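Local structure of transcription elongation factor Spt5 (Methanocaldococcus jannaschii, 3LPE) at residues G27-R32 and Y41-S46; G61-L66 and R74-G79. The protein stimulates transcription elongation as a heterodimer with Spt4, binding RNA polymerase through its NGN domain, the part of the protein in this chain. All coordinates share one frame; numbering follows the deposited sequence.

Contact 1. Residues G27-R32 and Y41-S46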
loop_
_atom_site.group_PDB
_atom_site.type_symbol
_atom_site.label_atom_id
_atom_site.label_comp_id
_atom_site.label_asym_id
_atom_site.label_seq_id
_atom_site.Cartn_x
_atom_site.Cartn_y
_atom_site.Cartn_z
ATOM N N GLY A 27 0.168 3.278 -6.870
ATOM C CA GLY A 27 -0.710 4.406 -7.156
ATOM C C GLY A 27 -1.734 4.147 -8.252
ATOM O O GLY A 27 -2.920 4.436 -8.095
ATOM N N LEU A 28 -1.271 3.609 -9.378
ATOM C CA LEU A 28 -2.151 3.190 -10.461
ATOM C C LEU A 28 -3.130 2.123 -10.003
ATOM O O LEU A 28 -4.297 2.112 -10.401
ATOM C CB LEU A 28 -1.329 2.640 -11.637
ATOM C CG LEU A 28 -0.376 3.653 -12.264
ATOM C CD1 LEU A 28 0.475 2.968 -13.345
ATOM C CD2 LEU A 28 -1.153 4.845 -12.837
ATOM N N MET A 29 -2.654 1.212 -9.177
ATOM C CA MET A 29 -3.505 0.144 -8.677
ATOM C C MET A 29 -4.647 0.720 -7.840
ATOM O O MET A 29 -5.798 0.323 -7.982
ATOM C CB MET A 29 -2.695 -0.815 -7.809
ATOM C CG MET A 29 -1.915 -1.855 -8.599
ATOM S SD MET A 29 -0.797 -2.688 -7.491
ATOM C CE MET A 29 -0.480 -4.221 -8.363
ATOM N N ALA A 30 -4.318 1.633 -6.947
ATOM C CA ALA A 30 -5.344 2.170 -6.035
ATOM C C ALA A 30 -6.434 2.884 -6.838
ATOM O O ALA A 30 -7.622 2.721 -6.586
ATOM C CB ALA A 30 -4.723 3.115 -5.022
ATOM N N SER A 31 -6.019 3.674 -7.819
ATOM C CA SER A 31 -6.954 4.338 -8.712
ATOM C C SER A 31 -7.838 3.336 -9.442
ATOM O O SER A 31 -9.054 3.501 -9.489
ATOM C CB SER A 31 -6.199 5.214 -9.716
ATOM O OG SER A 31 -5.511 6.233 -9.022
ATOM N N ARG A 32 -7.240 2.287 -10.003
ATOM C CA ARG A 32 -8.031 1.312 -10.736
ATOM C C ARG A 32 -8.977 0.532 -9.825
ATOM O O ARG A 32 -10.085 0.174 -10.226
ATOM C CB ARG A 32 -7.134 0.348 -11.527
ATOM C CG ARG A 32 -7.897 -0.658 -12.353
ATOM C CD ARG A 32 -6.982 -1.332 -13.365
ATOM N NE ARG A 32 -7.576 -2.537 -13.934
ATOM C CZ ARG A 32 -8.448 -2.545 -14.937
ATOM N NH1 ARG A 32 -8.849 -1.402 -15.482
ATOM N NH2 ARG A 32 -8.932 -3.698 -15.385
ATOM N N TYR A 41 -8.153 -4.194 -0.787
ATOM C CA TYR A 41 -8.251 -3.497 0.484
ATOM C C TYR A 41 -7.029 -2.679 0.864
ATOM O O TYR A 41 -7.146 -1.651 1.528
ATOM C CB TYR A 41 -8.567 -4.496 1.584
ATOM C CG TYR A 41 -9.743 -5.373 1.250
ATOM C CD1 TYR A 41 -10.941 -4.822 0.797
ATOM C CD2 TYR A 41 -9.674 -6.746 1.415
ATOM C CE1 TYR A 41 -12.041 -5.629 0.502
ATOM C CE2 TYR A 41 -10.760 -7.557 1.130
ATOM C CZ TYR A 41 -11.946 -6.996 0.676
ATOM O OH TYR A 41 -13.028 -7.807 0.401
ATOM N N SER A 42 -5.852 -3.129 0.445
ATOM C CA SER A 42 -4.649 -2.349 0.690
ATOM C C SER A 42 -3.561 -2.767 -0.284
ATOM O O SER A 42 -3.648 -3.823 -0.884
ATOM C CB SER A 42 -4.157 -2.467 2.141
ATOM O OG SER A 42 -3.549 -3.727 2.367
ATOM N N ILE A 43 -2.571 -1.893 -0.444
ATOM C CA ILE A 43 -1.474 -2.096 -1.378
ATOM C C ILE A 43 -0.228 -1.634 -0.654
ATOM O O ILE A 43 -0.209 -0.564 -0.060
ATOM C CB ILE A 43 -1.665 -1.272 -2.660
ATOM C CG1 ILE A 43 -2.979 -1.643 -3.348
ATOM C CG2 ILE A 43 -0.541 -1.548 -3.669
ATOM C CD1 ILE A 43 -3.471 -0.543 -4.259
ATOM N N LEU A 44 0.808 -2.464 -0.650
ATOM C CA LEU A 44 1.981 -2.138 0.155
ATOM C C LEU A 44 3.248 -2.207 -0.703
ATOM O O LEU A 44 3.514 -3.234 -1.350
ATOM C CB LEU A 44 2.078 -3.115 1.344
ATOM C CG LEU A 44 3.397 -3.155 2.101
ATOM C CD1 LEU A 44 3.467 -1.999 3.036
ATOM C CD2 LEU A 44 3.543 -4.457 2.852
ATOM N N ALA A 45 4.003 -1.114 -0.717
ATOM C CA ALA A 45 5.260 -1.049 -1.447
ATOM C C ALA A 45 6.362 -0.726 -0.465
ATOM O O ALA A 45 6.483 0.412 -0.027
ATOM C CB ALA A 45 5.200 -0.003 -2.566
ATOM N N SER A 46 7.144 -1.739 -0.106
ATOM C CA SER A 46 8.233 -1.600 0.860
ATOM C C SER A 46 9.571 -1.416 0.157
ATOM O O SER A 46 9.855 -2.114 -0.824
ATOM C CB SER A 46 8.309 -2.858 1.725
ATOM O OG SER A 46 9.530 -2.906 2.443
#
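CG1 of Ile43 lies opposite its own carbonyl carbon (chi1 -59°), and the chain runs on nearly extended, so that CD1 is carried up from the strand to the helix between Met29 and Ala30. The methyl stands 3.6 Å from Met29 CB and equally far from the backbone N of Ala30; it also reaches Ala30 CB, 3.9 Å from Ile43 CD1. Met29, its CG also opposite the carbonyl carbon (chi1 -82°), then stretches out across the isoleucine, bringing SD to 4.0 Å from Ile43 CG2. One isoleucine is thus touched on both branches: CD1 by the helix backbone and the CB atoms of Met29 and Ala30, CG2 by the sulfur. Met29 continues over Val53 and Val55 of the neighbouring strand 52-57 and meets Leu66 of the second helix, which places the pair in the core of the NGN domain. At the outer border, Ile34 of the Spt4 chain packs on Ile43 and Ile32 of that chain on Ala30. In this helix-on-sheet packing all three touching residues are buried and no hydrogen bond crosses, which implies cohesion by dispersion and burial of apolar surface, with shape rather than bond direction setting the fit.

Contact 2. Residues G61-L66 and R74-G79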
loop_
_atom_site.group_PDB
_atom_site.type_symbol
_atom_site.label_atom_id
_atom_site.label_comp_id
_atom_site.label_asym_id
_atom_site.label_seq_id
_atom_site.Cartn_x
_atom_site.Cartn_y
_atom_site.Cartn_z
ATOM N N GLY A 61 -8.719 -13.378 -8.332
ATOM C CA GLY A 61 -9.361 -12.756 -9.476
ATOM C C GLY A 61 -9.396 -11.242 -9.394
ATOM O O GLY A 61 -9.280 -10.552 -10.410
ATOM N N ASP A 62 -9.571 -10.712 -8.185
ATOM C CA ASP A 62 -9.517 -9.267 -7.995
ATOM C C ASP A 62 -8.160 -8.713 -8.422
ATOM O O ASP A 62 -8.079 -7.667 -9.067
ATOM C CB ASP A 62 -9.806 -8.905 -6.540
ATOM C CG ASP A 62 -11.259 -9.132 -6.168
ATOM O OD1 ASP A 62 -12.112 -8.317 -6.572
ATOM O OD2 ASP A 62 -11.552 -10.130 -5.489
ATOM N N VAL A 63 -7.100 -9.420 -8.053
ATOM C CA VAL A 63 -5.749 -8.988 -8.379
ATOM C C VAL A 63 -5.479 -9.136 -9.882
ATOM O O VAL A 63 -4.821 -8.301 -10.482
ATOM C CB VAL A 63 -4.686 -9.753 -7.551
ATOM C CG1 VAL A 63 -3.292 -9.180 -7.805
ATOM C CG2 VAL A 63 -5.015 -9.645 -6.068
ATOM N N GLU A 64 -6.010 -10.190 -10.484
ATOM C CA GLU A 64 -5.873 -10.384 -11.917
ATOM C C GLU A 64 -6.522 -9.240 -12.673
ATOM O O GLU A 64 -5.947 -8.723 -13.636
ATOM C CB GLU A 64 -6.496 -11.721 -12.350
ATOM C CG GLU A 64 -5.828 -12.953 -11.761
ATOM C CD GLU A 64 -4.545 -13.336 -12.487
ATOM O OE1 GLU A 64 -4.065 -12.530 -13.314
ATOM O OE2 GLU A 64 -4.017 -14.446 -12.235
ATOM N N GLU A 65 -7.726 -8.851 -12.244
ATOM C CA GLU A 65 -8.426 -7.752 -12.895
ATOM C C GLU A 65 -7.709 -6.431 -12.625
ATOM O O GLU A 65 -7.639 -5.553 -13.489
ATOM C CB GLU A 65 -9.882 -7.669 -12.426
ATOM C CG GLU A 65 -10.724 -6.668 -13.221
ATOM C CD GLU A 65 -10.865 -7.047 -14.691
ATOM O OE1 GLU A 65 -10.584 -8.207 -15.041
ATOM O OE2 GLU A 65 -11.261 -6.187 -15.500
ATOM N N LEU A 66 -7.170 -6.306 -11.422
ATOM C CA LEU A 66 -6.453 -5.096 -11.028
ATOM C C LEU A 66 -5.272 -4.835 -11.981
ATOM O O LEU A 66 -5.060 -3.710 -12.434
ATOM C CB LEU A 66 -5.952 -5.242 -9.579
ATOM C CG LEU A 66 -5.136 -4.071 -9.031
ATOM C CD1 LEU A 66 -6.063 -2.847 -8.856
ATOM C CD2 LEU A 66 -4.464 -4.442 -7.723
ATOM N N ARG A 74 4.725 -7.531 -14.350
ATOM C CA ARG A 74 5.103 -8.823 -14.979
ATOM C C ARG A 74 4.144 -9.952 -14.664
ATOM O O ARG A 74 3.989 -10.887 -15.458
ATOM C CB ARG A 74 6.500 -9.234 -14.531
ATOM C CG ARG A 74 7.047 -10.483 -15.253
ATOM C CD ARG A 74 7.039 -10.269 -16.778
ATOM N NE ARG A 74 7.441 -11.468 -17.531
ATOM C CZ ARG A 74 6.618 -12.473 -17.838
ATOM N NH1 ARG A 74 5.341 -12.447 -17.454
ATOM N NH2 ARG A 74 7.071 -13.513 -18.523
ATOM N N GLY A 75 3.498 -9.897 -13.498
ATOM C CA GLY A 75 2.518 -10.906 -13.166
ATOM C C GLY A 75 2.376 -11.080 -11.651
ATOM O O GLY A 75 2.870 -10.264 -10.879
ATOM N N ILE A 76 1.721 -12.161 -11.242
ATOM C CA ILE A 76 1.478 -12.439 -9.824
ATOM C C ILE A 76 2.303 -13.640 -9.360
ATOM O O ILE A 76 2.374 -14.667 -10.035
ATOM C CB ILE A 76 -0.022 -12.686 -9.584
ATOM C CG1 ILE A 76 -0.838 -11.530 -10.177
ATOM C CG2 ILE A 76 -0.332 -12.856 -8.070
ATOM C CD1 ILE A 76 -2.360 -11.741 -10.137
ATOM N N VAL A 77 2.988 -13.478 -8.235
ATOM C CA VAL A 77 3.714 -14.572 -7.602
ATOM C C VAL A 77 2.717 -15.625 -7.147
ATOM O O VAL A 77 1.668 -15.279 -6.600
ATOM C CB VAL A 77 4.533 -14.041 -6.408
ATOM C CG1 VAL A 77 5.153 -15.173 -5.590
ATOM C CG2 VAL A 77 5.602 -13.108 -6.920
ATOM N N PRO A 78 3.022 -16.917 -7.381
ATOM C CA PRO A 78 2.094 -17.989 -7.011
ATOM C C PRO A 78 1.944 -18.098 -5.493
ATOM O O PRO A 78 2.927 -17.953 -4.760
ATOM C CB PRO A 78 2.764 -19.251 -7.554
ATOM C CG PRO A 78 3.767 -18.776 -8.544
ATOM C CD PRO A 78 4.213 -17.433 -8.084
ATOM N N GLY A 79 0.716 -18.312 -5.040
ATOM C CA GLY A 79 0.429 -18.549 -3.634
ATOM C C GLY A 79 0.214 -17.266 -2.865
ATOM O O GLY A 79 0.729 -16.232 -3.246
#
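Val63 and Glu64, successive residues on one turn of the helix, receive the same methyl of Ile76 in two quite different ways. Val63 offers a hydrocarbon branch: its CG1 is 3.6 Å from Ile76 CD1 and also brushes the preceding carbon, with Val63 CG1 to Ile76 CG1 at 4.1 Å. Glu64 offers the flat face of its carboxylate. Ile76 CD1 sits almost on the perpendicular through Glu64 CD, 3.6 Å above that carbon, and is nearly equidistant from the two oxygens, OE1 of Glu64 lying 3.7 Å and OE2 3.8 Å from the methyl. Seen from CD1, Val63 CG1 and Glu64 CD are about 126° apart, which puts the methyl between the two side chains. Glu64 can cover it because its chain bends at the second torsion (chi2 -80°) instead of running straight out from the helix. In the ferredoxin-like βαββαβ fold of the NGN domain, this is where the second helix, 60-67, meets the last strand, 73-76, which borders the sheet within this chain. Further inward Val63 rests on Phe13 and Val15 of the adjacent strand 12-17, and Phe13 touches Ile76 as well; Lys60 and Ile67 of the same helix add to the cover of the isoleucine. Val63 is buried, whereas Glu64 is exposed, so its carboxylate can lie against the methyl and still remain at the solvent side. Glu64 and Ile76 both also touch a neighbouring molecule in the crystal, so the exact pose of the glutamate may owe something to lattice packing.

In the fold
From the N terminus, strand 12-17 leads into helix 22-35, and contact 1 closes the short loop from that helix to strand 40-45, the sheet edge that Spt4 extends. The chain returns through strand 52-57, and contact 2 closes the matching loop from helix 60-67 to strand 73-76 at the far edge. The two loops follow in series, neither nested nor crossed, one for each half of the βαββαβ fold, and their centres lie about 13 Å apart. The helices are joined directly: Arg32 NH2 makes a salt bridge with Glu65 OE2 (3.4 Å) and hydrogen-bonds the Glu65 carbonyl. Together the contacts tie both helices to one sheet.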